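Transmembrane oligosaccharyl transferase (Archaeoglobus fulgidus, PDB 3WAJ) belongs to the STT3/AglB family of oligosaccharyl transferases, integral membrane proteins of the GT-C clan, and carries a zinc ion in this model. Local coordinates at residues Glu775-Val786 and Gln857-Leu868; Val202-Leu213 and Val252-Tyr261. All coordinates share one frame; numbering follows the deposited sequence.

Contact 1 (Glu775-Val786 and Gln857-Leu868); sequences ERVKGAVVTGKV and QVQNGEIIQLDL
Q859 reaches back from helix 855-860 to E775, its NE2 donating to OE2 at 3.3 Å from the syn side, 35° out of the carboxylate plane. The chain turns at chi2 to bring the amide there, and the amide and carboxylate planes stand 58° apart. Neither group depends on this bond alone: NE2 also meets E855, while OE1 of E775 forms a salt bridge to R694. Next to it, V777 CG1 packs crosswise on V858 CG1 at 3.5 Å, and G779 N donates to V858 O at 3.0 Å, in the carbonyl plane on a lone pair. The helix is left at G861, whose positive phi suits glycine; its CA lies 3.2 Å from G779 O in a CA-H...O contact.

From here the backbones run as a parallel ladder. V781 N gives to E862 O at 2.8 Å and V781 O takes I864 N; T783 N gives to I864 O at 2.9 Å and T783 O takes L866 N. After G784, whose backbone angles call for glycine, K785 N bonds D867 OD1 at 3.2 Å and not a backbone carbonyl, from above the carboxylate plane, although D867 is poorly ordered. K785 O then accepts from L868 N at 2.7 Å. L866 O is taken by the hydroxyl of Y820. A chi1 of -167° swings the T783 hydroxyl beside its own carbonyl carbon, toward Y820 O and T821 OG1, while CG2 touches I864 O and lies beside Q865 OE1. V782 and I864 pack on the other face. With A780 and V782 hydrogen-bonded to L824 and V822 of strand 819-824, strand 780-785 becomes the central member of a small mixed three-stranded sheet in the long peripheral domain.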
loop_
_atom_site.group_PDB
_atom_site.type_symbol
_atom_site.label_atom_id
_atom_site.label_comp_id
_atom_site.label_asym_id
_atom_site.label_seq_id
_atom_site.Cartn_x
_atom_site.Cartn_y
_atom_site.Cartn_z
ATOM N N GLU A 775 25.321 -2.325 7.421
ATOM C CA GLU A 775 25.324 -3.352 8.453
ATOM C C GLU A 775 25.556 -2.719 9.812
ATOM O O GLU A 775 26.489 -1.922 9.989
ATOM C CB GLU A 775 26.418 -4.402 8.209
ATOM C CG GLU A 775 26.370 -5.549 9.215
ATOM C CD GLU A 775 27.515 -6.532 9.057
ATOM O OE1 GLU A 775 28.532 -6.174 8.412
ATOM O OE2 GLU A 775 27.399 -7.663 9.590
ATOM N N ARG A 776 24.709 -3.072 10.774
ATOM C CA ARG A 776 24.932 -2.642 12.148
ATOM C C ARG A 776 25.964 -3.577 12.774
ATOM O O ARG A 776 25.892 -4.799 12.639
ATOM C CB ARG A 776 23.630 -2.633 12.950
ATOM C CG ARG A 776 23.818 -2.257 14.401
ATOM C CD ARG A 776 22.503 -1.913 15.097
ATOM N NE ARG A 776 22.775 -1.657 16.507
ATOM C CZ ARG A 776 22.522 -2.512 17.492
ATOM N NH1 ARG A 776 21.922 -3.662 17.229
ATOM N NH2 ARG A 776 22.849 -2.200 18.743
ATOM N N VAL A 777 26.921 -2.988 13.476
ATOM C CA VAL A 777 28.158 -3.666 13.808
ATOM C C VAL A 777 28.638 -3.163 15.167
ATOM O O VAL A 777 28.425 -1.992 15.498
ATOM C CB VAL A 777 29.179 -3.345 12.685
ATOM C CG1 VAL A 777 30.453 -2.743 13.229
ATOM C CG2 VAL A 777 29.436 -4.548 11.812
ATOM N N LYS A 778 29.271 -4.029 15.960
ATOM C CA LYS A 778 29.816 -3.602 17.253
ATOM C C LYS A 778 30.870 -2.517 17.061
ATOM O O LYS A 778 30.758 -1.432 17.630
ATOM C CB LYS A 778 30.422 -4.780 18.019
ATOM C CG LYS A 778 29.499 -5.397 19.060
ATOM C CD LYS A 778 29.975 -6.785 19.484
ATOM C CE LYS A 778 29.046 -7.389 20.518
ATOM N NZ LYS A 778 27.617 -7.096 20.191
ATOM N N GLY A 779 31.884 -2.821 16.251
ATOM C CA GLY A 779 32.943 -1.876 15.929
ATOM C C GLY A 779 34.206 -2.146 16.733
ATOM O O GLY A 779 34.130 -2.423 17.934
ATOM N N ALA A 780 35.365 -2.066 16.076
ATOM C CA ALA A 780 36.655 -2.245 16.748
ATOM C C ALA A 780 36.979 -1.039 17.615
ATOM O O ALA A 780 37.000 0.093 17.125
ATOM C CB ALA A 780 37.767 -2.466 15.738
ATOM N N VAL A 781 37.242 -1.273 18.896
ATOM C CA VAL A 781 37.571 -0.169 19.787
ATOM C C VAL A 781 39.062 0.158 19.698
ATOM O O VAL A 781 39.905 -0.634 20.108
ATOM C CB VAL A 781 37.139 -0.457 21.236
ATOM C CG1 VAL A 781 37.443 0.744 22.137
ATOM C CG2 VAL A 781 35.658 -0.789 21.279
ATOM N N VAL A 782 39.381 1.317 19.129
ATOM C CA VAL A 782 40.759 1.805 19.107
ATOM C C VAL A 782 40.919 2.887 20.174
ATOM O O VAL A 782 40.148 3.856 20.218
ATOM C CB VAL A 782 41.178 2.338 17.719
ATOM C CG1 VAL A 782 42.588 2.911 17.771
ATOM C CG2 VAL A 782 41.109 1.228 16.689
ATOM N N THR A 783 41.916 2.712 21.037
ATOM C CA THR A 783 42.111 3.612 22.166
ATOM C C THR A 783 43.584 3.705 22.533
ATOM O O THR A 783 44.406 2.897 22.086
ATOM C CB THR A 783 41.321 3.135 23.390
ATOM O OG1 THR A 783 41.278 4.172 24.376
ATOM C CG2 THR A 783 41.968 1.894 23.979
ATOM N N GLY A 784 43.918 4.689 23.356
ATOM C CA GLY A 784 45.297 4.890 23.751
ATOM C C GLY A 784 45.530 6.295 24.265
ATOM O O GLY A 784 44.583 7.025 24.553
ATOM N N LYS A 785 46.796 6.681 24.369
ATOM C CA LYS A 785 47.138 7.955 24.983
ATOM C C LYS A 785 47.640 8.996 23.994
ATOM O O LYS A 785 48.212 8.676 22.948
ATOM C CB LYS A 785 48.153 7.751 26.115
ATOM C CG LYS A 785 47.522 7.297 27.428
ATOM C CD LYS A 785 48.571 7.037 28.497
ATOM C CE LYS A 785 49.243 5.686 28.312
ATOM N NZ LYS A 785 48.320 4.565 28.655
ATOM N N VAL A 786 47.413 10.254 24.344
ATOM C CA VAL A 786 47.868 11.365 23.531
ATOM C C VAL A 786 48.893 12.192 24.307
ATOM O O VAL A 786 49.555 11.678 25.210
ATOM C CB VAL A 786 46.686 12.239 23.086
ATOM C CG1 VAL A 786 45.874 11.526 22.022
ATOM C CG2 VAL A 786 45.806 12.594 24.277
ATOM N N GLN A 857 37.806 -8.289 14.703
ATOM C CA GLN A 857 37.914 -7.179 15.645
ATOM C C GLN A 857 36.659 -6.309 15.597
ATOM O O GLN A 857 36.153 -5.869 16.626
ATOM C CB GLN A 857 39.156 -6.343 15.330
ATOM C CG GLN A 857 40.426 -7.181 15.155
ATOM C CD GLN A 857 41.687 -6.343 15.043
ATOM O OE1 GLN A 857 41.964 -5.745 13.999
ATOM N NE2 GLN A 857 42.465 -6.300 16.121
ATOM N N VAL A 858 36.159 -6.081 14.386
ATOM C CA VAL A 858 34.921 -5.338 14.175
ATOM C C VAL A 858 33.682 -6.108 14.647
ATOM O O VAL A 858 32.798 -5.535 15.301
ATOM C CB VAL A 858 34.760 -4.928 12.686
ATOM C CG1 VAL A 858 33.313 -4.580 12.353
ATOM C CG2 VAL A 858 35.662 -3.763 12.355
ATOM N N GLN A 859 33.616 -7.399 14.324
ATOM C CA GLN A 859 32.447 -8.209 14.680
ATOM C C GLN A 859 32.304 -8.478 16.186
ATOM O O GLN A 859 31.190 -8.618 16.692
ATOM C CB GLN A 859 32.431 -9.530 13.903
ATOM C CG GLN A 859 32.017 -9.408 12.430
ATOM C CD GLN A 859 30.534 -9.079 12.235
ATOM O OE1 GLN A 859 29.749 -9.045 13.194
ATOM N NE2 GLN A 859 30.145 -8.837 10.982
ATOM N N ASN A 860 33.425 -8.537 16.896
ATOM C CA ASN A 860 33.412 -8.861 18.322
ATOM C C ASN A 860 33.663 -7.657 19.231
ATOM O O ASN A 860 33.557 -7.755 20.452
ATOM C CB ASN A 860 34.425 -9.973 18.625
ATOM C CG ASN A 860 34.207 -11.205 17.780
ATOM O OD1 ASN A 860 33.068 -11.579 17.484
ATOM N ND2 ASN A 860 35.299 -11.843 17.375
ATOM N N GLY A 861 34.005 -6.525 18.630
ATOM C CA GLY A 861 34.194 -5.311 19.391
ATOM C C GLY A 861 35.479 -5.334 20.182
ATOM O O GLY A 861 35.568 -4.714 21.243
ATOM N N GLU A 862 36.473 -6.048 19.658
ATOM C CA GLU A 862 37.778 -6.149 20.303
ATOM C C GLU A 862 38.394 -4.775 20.570
ATOM O O GLU A 862 38.121 -3.801 19.857
ATOM C CB GLU A 862 38.719 -7.024 19.467
ATOM C CG GLU A 862 38.256 -8.474 19.342
ATOM C CD GLU A 862 39.162 -9.307 18.454
ATOM O OE1 GLU A 862 40.321 -8.895 18.215
ATOM O OE2 GLU A 862 38.712 -10.379 17.994
ATOM N N ILE A 863 39.211 -4.703 21.616
ATOM C CA ILE A 863 39.853 -3.453 22.006
ATOM C C ILE A 863 41.277 -3.421 21.469
ATOM O O ILE A 863 41.991 -4.417 21.535
ATOM C CB ILE A 863 39.843 -3.266 23.539
ATOM C CG1 ILE A 863 38.408 -3.383 24.074
ATOM C CG2 ILE A 863 40.449 -1.931 23.922
ATOM C CD1 ILE A 863 38.225 -2.901 25.510
ATOM N N ILE A 864 41.676 -2.281 20.914
ATOM C CA ILE A 864 43.010 -2.117 20.341
ATOM C C ILE A 864 43.741 -0.942 20.989
ATOM O O ILE A 864 43.228 0.180 21.022
ATOM C CB ILE A 864 42.950 -1.897 18.818
ATOM C CG1 ILE A 864 42.663 -3.217 18.098
ATOM C CG2 ILE A 864 44.249 -1.268 18.306
ATOM C CD1 ILE A 864 42.455 -3.072 16.601
ATOM N N GLN A 865 44.940 -1.209 21.506
ATOM C CA GLN A 865 45.759 -0.174 22.129
ATOM C C GLN A 865 46.612 0.505 21.074
ATOM O O GLN A 865 47.346 -0.165 20.347
ATOM C CB GLN A 865 46.666 -0.776 23.207
ATOM C CG GLN A 865 45.970 -1.728 24.178
ATOM C CD GLN A 865 45.008 -1.024 25.117
ATOM O OE1 GLN A 865 45.038 0.199 25.259
ATOM N NE2 GLN A 865 44.145 -1.799 25.767
ATOM N N LEU A 866 46.503 1.825 20.972
ATOM C CA LEU A 866 47.411 2.580 20.115
ATOM C C LEU A 866 47.807 3.897 20.763
ATOM O O LEU A 866 46.978 4.800 20.912
ATOM C CB LEU A 866 46.822 2.824 18.724
ATOM C CG LEU A 866 47.880 2.639 17.634
ATOM C CD1 LEU A 866 48.334 1.193 17.597
ATOM C CD2 LEU A 866 47.360 3.036 16.287
ATOM N N ASP A 867 49.076 3.992 21.154
ATOM C CA ASP A 867 49.609 5.213 21.737
ATOM C C ASP A 867 49.855 6.248 20.641
ATOM O O ASP A 867 50.360 5.928 19.564
ATOM C CB ASP A 867 50.899 4.929 22.509
ATOM C CG ASP A 867 50.821 5.382 23.959
ATOM O OD1 ASP A 867 49.720 5.292 24.549
ATOM O OD2 ASP A 867 51.857 5.829 24.506
ATOM N N LEU A 868 49.472 7.489 20.918
ATOM C CA LEU A 868 49.657 8.579 19.970
ATOM C C LEU A 868 50.480 9.693 20.622
ATOM O O LEU A 868 50.153 10.872 20.521
ATOM C CB LEU A 868 48.297 9.098 19.469
ATOM C CG LEU A 868 47.375 8.124 18.711
ATOM C CD1 LEU A 868 46.045 8.778 18.349
ATOM C CD2 LEU A 868 48.044 7.592 17.457
#

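Contact 2 (Val202-Leu213 and Val252-Tyr261); sequences VIAGITIGLYVL and VTFAVSALIY
G205 and T253 bring the two helices into direct backbone contact, with G205 CA 3.3 Å from T253 O. One turn on, G205 O faces S257 CA, also at 3.3 Å, in a bent CA-H...O contact (122° at the hydrogen). No hydrogen bond crosses the interface. The axes approach to 7.3 Å at a crossing angle of -45°, which is possible because G205 and G209 put no side chain between them.

This is a GxxxG face, G205 and G209 one turn apart, with S257 as the small residue opposite G209. Small residues and a right-handed crossing are consistent with the GASright type of transmembrane helix pair, though one CA-H...O contact is seen here.

Aliphatic packing fills the flanks. I260 is a knob in the hole formed by G205, I206, G209 and L213; its CD1 lies 3.5 Å from I206 CG1 and its CG2 3.7 Å from L213 CD1, the isoleucines crossing at about a right angle. V256 CG1 touches V202 O, and V202 CG2 meets both V256 CG2 and V252 CG1. On the other flank I208 CD1 touches T253 CG2 at 3.5 Å and I208 CG2 meets S257 CB.

Aromatic rings are met twice: I208 CD1 touches F254 CE1, and at the C-terminal end of helix 243-261 V212 CG1 sits 3.6 Å from Y261 CE1, the two side chains crossing at about a right angle, with L213 CD2 nearby; Y261 OH goes on to S277 O.

The hydroxyls of S257 and T253 bind backbone carbonyls of their own helix, F254 O and V249 O.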
loop_
_atom_site.group_PDB
_atom_site.type_symbol
_atom_site.label_atom_id
_atom_site.label_comp_id
_atom_site.label_asym_id
_atom_site.label_seq_id
_atom_site.Cartn_x
_atom_site.Cartn_y
_atom_site.Cartn_z
ATOM N N VAL A 202 -28.796 -20.187 -2.330
ATOM C CA VAL A 202 -27.530 -20.844 -1.972
ATOM C C VAL A 202 -26.327 -20.232 -2.715
ATOM O O VAL A 202 -25.258 -20.016 -2.126
ATOM C CB VAL A 202 -27.600 -22.386 -2.176
ATOM C CG1 VAL A 202 -26.210 -23.019 -2.150
ATOM C CG2 VAL A 202 -28.483 -23.021 -1.110
ATOM N N ILE A 203 -26.520 -19.940 -3.999
ATOM C CA ILE A 203 -25.502 -19.270 -4.800
ATOM C C ILE A 203 -25.216 -17.875 -4.239
ATOM O O ILE A 203 -24.057 -17.493 -4.050
ATOM C CB ILE A 203 -25.930 -19.141 -6.286
ATOM C CG1 ILE A 203 -25.960 -20.511 -6.973
ATOM C CG2 ILE A 203 -25.020 -18.173 -7.040
ATOM C CD1 ILE A 203 -24.730 -21.349 -6.739
ATOM N N ALA A 204 -26.281 -17.120 -3.978
ATOM C CA ALA A 204 -26.152 -15.758 -3.474
ATOM C C ALA A 204 -25.417 -15.749 -2.129
ATOM O O ALA A 204 -24.583 -14.881 -1.868
ATOM C CB ALA A 204 -27.513 -15.115 -3.339
ATOM N N GLY A 205 -25.732 -16.722 -1.281
ATOM C CA GLY A 205 -25.032 -16.893 -0.024
ATOM C C GLY A 205 -23.559 -17.194 -0.249
ATOM O O GLY A 205 -22.720 -16.865 0.586
ATOM N N ILE A 206 -23.244 -17.821 -1.382
ATOM C CA ILE A 206 -21.861 -18.160 -1.712
ATOM C C ILE A 206 -21.091 -16.912 -2.103
ATOM O O ILE A 206 -19.946 -16.729 -1.691
ATOM C CB ILE A 206 -21.771 -19.244 -2.825
ATOM C CG1 ILE A 206 -22.053 -20.629 -2.244
ATOM C CG2 ILE A 206 -20.403 -19.258 -3.471
ATOM C CD1 ILE A 206 -22.203 -21.709 -3.283
ATOM N N THR A 207 -21.723 -16.053 -2.896
ATOM C CA THR A 207 -21.095 -14.805 -3.321
ATOM C C THR A 207 -20.833 -13.888 -2.122
ATOM O O THR A 207 -19.798 -13.229 -2.058
ATOM C CB THR A 207 -21.931 -14.077 -4.380
ATOM O OG1 THR A 207 -23.209 -13.753 -3.824
ATOM C CG2 THR A 207 -22.118 -14.951 -5.608
ATOM N N ILE A 208 -21.757 -13.850 -1.164
ATOM C CA ILE A 208 -21.484 -13.091 0.056
ATOM C C ILE A 208 -20.299 -13.697 0.804
ATOM O O ILE A 208 -19.312 -13.006 1.092
ATOM C CB ILE A 208 -22.699 -12.993 0.979
ATOM C CG1 ILE A 208 -23.747 -12.071 0.349
ATOM C CG2 ILE A 208 -22.280 -12.463 2.364
ATOM C CD1 ILE A 208 -25.028 -11.986 1.126
ATOM N N GLY A 209 -20.396 -14.995 1.091
ATOM C CA GLY A 209 -19.300 -15.746 1.678
ATOM C C GLY A 209 -17.969 -15.429 1.022
ATOM O O GLY A 209 -16.983 -15.146 1.722
ATOM N N LEU A 210 -17.937 -15.450 -0.311
ATOM C CA LEU A 210 -16.682 -15.220 -1.032
ATOM C C LEU A 210 -16.227 -13.779 -0.860
ATOM O O LEU A 210 -15.025 -13.505 -0.742
ATOM C CB LEU A 210 -16.811 -15.598 -2.504
ATOM C CG LEU A 210 -16.966 -17.102 -2.712
ATOM C CD1 LEU A 210 -17.031 -17.469 -4.181
ATOM C CD2 LEU A 210 -15.832 -17.844 -2.032
ATOM N N TYR A 211 -17.192 -12.863 -0.802
ATOM C CA TYR A 211 -16.896 -11.454 -0.522
ATOM C C TYR A 211 -16.142 -11.277 0.813
ATOM O O TYR A 211 -15.051 -10.705 0.849
ATOM C CB TYR A 211 -18.188 -10.620 -0.576
ATOM C CG TYR A 211 -17.990 -9.139 -0.359
ATOM C CD1 TYR A 211 -16.907 -8.475 -0.913
ATOM C CD2 TYR A 211 -18.889 -8.404 0.390
ATOM C CE1 TYR A 211 -16.721 -7.120 -0.712
ATOM C CE2 TYR A 211 -18.710 -7.043 0.593
ATOM C CZ TYR A 211 -17.623 -6.410 0.039
ATOM O OH TYR A 211 -17.431 -5.062 0.237
ATOM N N VAL A 212 -16.703 -11.787 1.906
ATOM C CA VAL A 212 -16.029 -11.707 3.209
ATOM C C VAL A 212 -14.707 -12.476 3.189
ATOM O O VAL A 212 -13.754 -12.106 3.865
ATOM C CB VAL A 212 -16.932 -12.238 4.363
ATOM C CG1 VAL A 212 -16.306 -11.945 5.727
ATOM C CG2 VAL A 212 -18.337 -11.636 4.291
ATOM N N LEU A 213 -14.637 -13.546 2.405
ATOM C CA LEU A 213 -13.401 -14.338 2.353
ATOM C C LEU A 213 -12.324 -13.634 1.512
ATOM O O LEU A 213 -11.146 -13.988 1.577
ATOM C CB LEU A 213 -13.666 -15.773 1.873
ATOM C CG LEU A 213 -14.493 -16.674 2.800
ATOM C CD1 LEU A 213 -14.497 -18.142 2.343
ATOM C CD2 LEU A 213 -13.993 -16.566 4.232
ATOM N N VAL A 252 -31.923 -17.914 3.875
ATOM C CA VAL A 252 -31.060 -18.918 3.253
ATOM C C VAL A 252 -29.688 -18.338 2.914
ATOM O O VAL A 252 -28.652 -18.907 3.289
ATOM C CB VAL A 252 -31.713 -19.541 1.989
ATOM C CG1 VAL A 252 -30.752 -20.515 1.293
ATOM C CG2 VAL A 252 -33.011 -20.254 2.356
ATOM N N THR A 253 -29.694 -17.203 2.216
ATOM C CA THR A 253 -28.470 -16.498 1.818
ATOM C C THR A 253 -27.520 -16.232 3.002
ATOM O O THR A 253 -26.336 -16.614 2.983
ATOM C CB THR A 253 -28.822 -15.157 1.149
ATOM O OG1 THR A 253 -29.647 -15.392 0.000
ATOM C CG2 THR A 253 -27.571 -14.409 0.725
ATOM N N PHE A 254 -28.045 -15.580 4.029
ATOM C CA PHE A 254 -27.252 -15.285 5.213
ATOM C C PHE A 254 -26.833 -16.562 5.936
ATOM O O PHE A 254 -25.722 -16.639 6.448
ATOM C CB PHE A 254 -28.005 -14.319 6.138
ATOM C CG PHE A 254 -28.026 -12.906 5.631
ATOM C CD1 PHE A 254 -26.851 -12.297 5.196
ATOM C CD2 PHE A 254 -29.214 -12.185 5.574
ATOM C CE1 PHE A 254 -26.853 -10.985 4.724
ATOM C CE2 PHE A 254 -29.230 -10.869 5.097
ATOM C CZ PHE A 254 -28.045 -10.269 4.675
ATOM N N ALA A 255 -27.709 -17.565 5.961
ATOM C CA ALA A 255 -27.337 -18.854 6.539
ATOM C C ALA A 255 -26.152 -19.469 5.788
ATOM O O ALA A 255 -25.169 -19.908 6.402
ATOM C CB ALA A 255 -28.528 -19.814 6.558
ATOM N N VAL A 256 -26.240 -19.491 4.461
ATOM C CA VAL A 256 -25.183 -20.089 3.659
ATOM C C VAL A 256 -23.872 -19.324 3.826
ATOM O O VAL A 256 -22.826 -19.933 4.020
ATOM C CB VAL A 256 -25.588 -20.211 2.173
ATOM C CG1 VAL A 256 -24.384 -20.572 1.302
ATOM C CG2 VAL A 256 -26.698 -21.253 2.011
ATOM N N SER A 257 -23.935 -17.995 3.776
ATOM C CA SER A 257 -22.730 -17.171 3.892
ATOM C C SER A 257 -22.002 -17.466 5.192
ATOM O O SER A 257 -20.770 -17.514 5.224
ATOM C CB SER A 257 -23.071 -15.680 3.817
ATOM O OG SER A 257 -23.822 -15.267 4.945
ATOM N N ALA A 258 -22.773 -17.671 6.262
ATOM C CA ALA A 258 -22.212 -17.979 7.581
ATOM C C ALA A 258 -21.490 -19.334 7.586
ATOM O O ALA A 258 -20.444 -19.488 8.211
ATOM C CB ALA A 258 -23.294 -17.956 8.618
ATOM N N LEU A 259 -22.073 -20.314 6.902
ATOM C CA LEU A 259 -21.473 -21.638 6.768
ATOM C C LEU A 259 -20.141 -21.570 6.044
ATOM O O LEU A 259 -19.170 -22.219 6.437
ATOM C CB LEU A 259 -22.407 -22.565 5.988
ATOM C CG LEU A 259 -23.496 -23.244 6.794
ATOM C CD1 LEU A 259 -24.382 -24.070 5.873
ATOM C CD2 LEU A 259 -22.840 -24.113 7.847
ATOM N N ILE A 260 -20.110 -20.799 4.966
ATOM C CA ILE A 260 -18.895 -20.616 4.185
ATOM C C ILE A 260 -17.831 -19.871 4.992
ATOM O O ILE A 260 -16.641 -20.165 4.898
ATOM C CB ILE A 260 -19.214 -19.869 2.889
ATOM C CG1 ILE A 260 -20.139 -20.732 2.047
ATOM C CG2 ILE A 260 -17.938 -19.507 2.117
ATOM C CD1 ILE A 260 -20.776 -19.986 0.945
ATOM N N TYR A 261 -18.269 -18.914 5.800
ATOM C CA TYR A 261 -17.343 -18.143 6.605
ATOM C C TYR A 261 -16.799 -18.963 7.761
ATOM O O TYR A 261 -15.640 -18.799 8.157
ATOM C CB TYR A 261 -18.023 -16.889 7.153
ATOM C CG TYR A 261 -17.066 -16.027 7.928
ATOM C CD1 TYR A 261 -16.082 -15.305 7.278
ATOM C CD2 TYR A 261 -17.127 -15.958 9.303
ATOM C CE1 TYR A 261 -15.189 -14.519 7.981
ATOM C CE2 TYR A 261 -16.238 -15.178 10.023
ATOM C CZ TYR A 261 -15.271 -14.459 9.357
ATOM O OH TYR A 261 -14.395 -13.678 10.077
#

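How the contacts relate
Contact 2 comes first along the chain and is finished well before contact 1 opens, so the two are in series. They sit on opposite sides of the chain's centre, their centres about 65 Å apart and their nearest atoms about 38 Å apart, and they share no helix, strand or sheet. Contact 2 pairs helices 199-214 and 243-261 of the STT3 N-terminal region; contact 1 joins strands 780-785 and 863-865 near the C-terminus, in the long peripheral domain. Together they sample the two characters of this protein: a helical part, probably membrane-embedded, and a peripheral domain in which strand pairing is prominent.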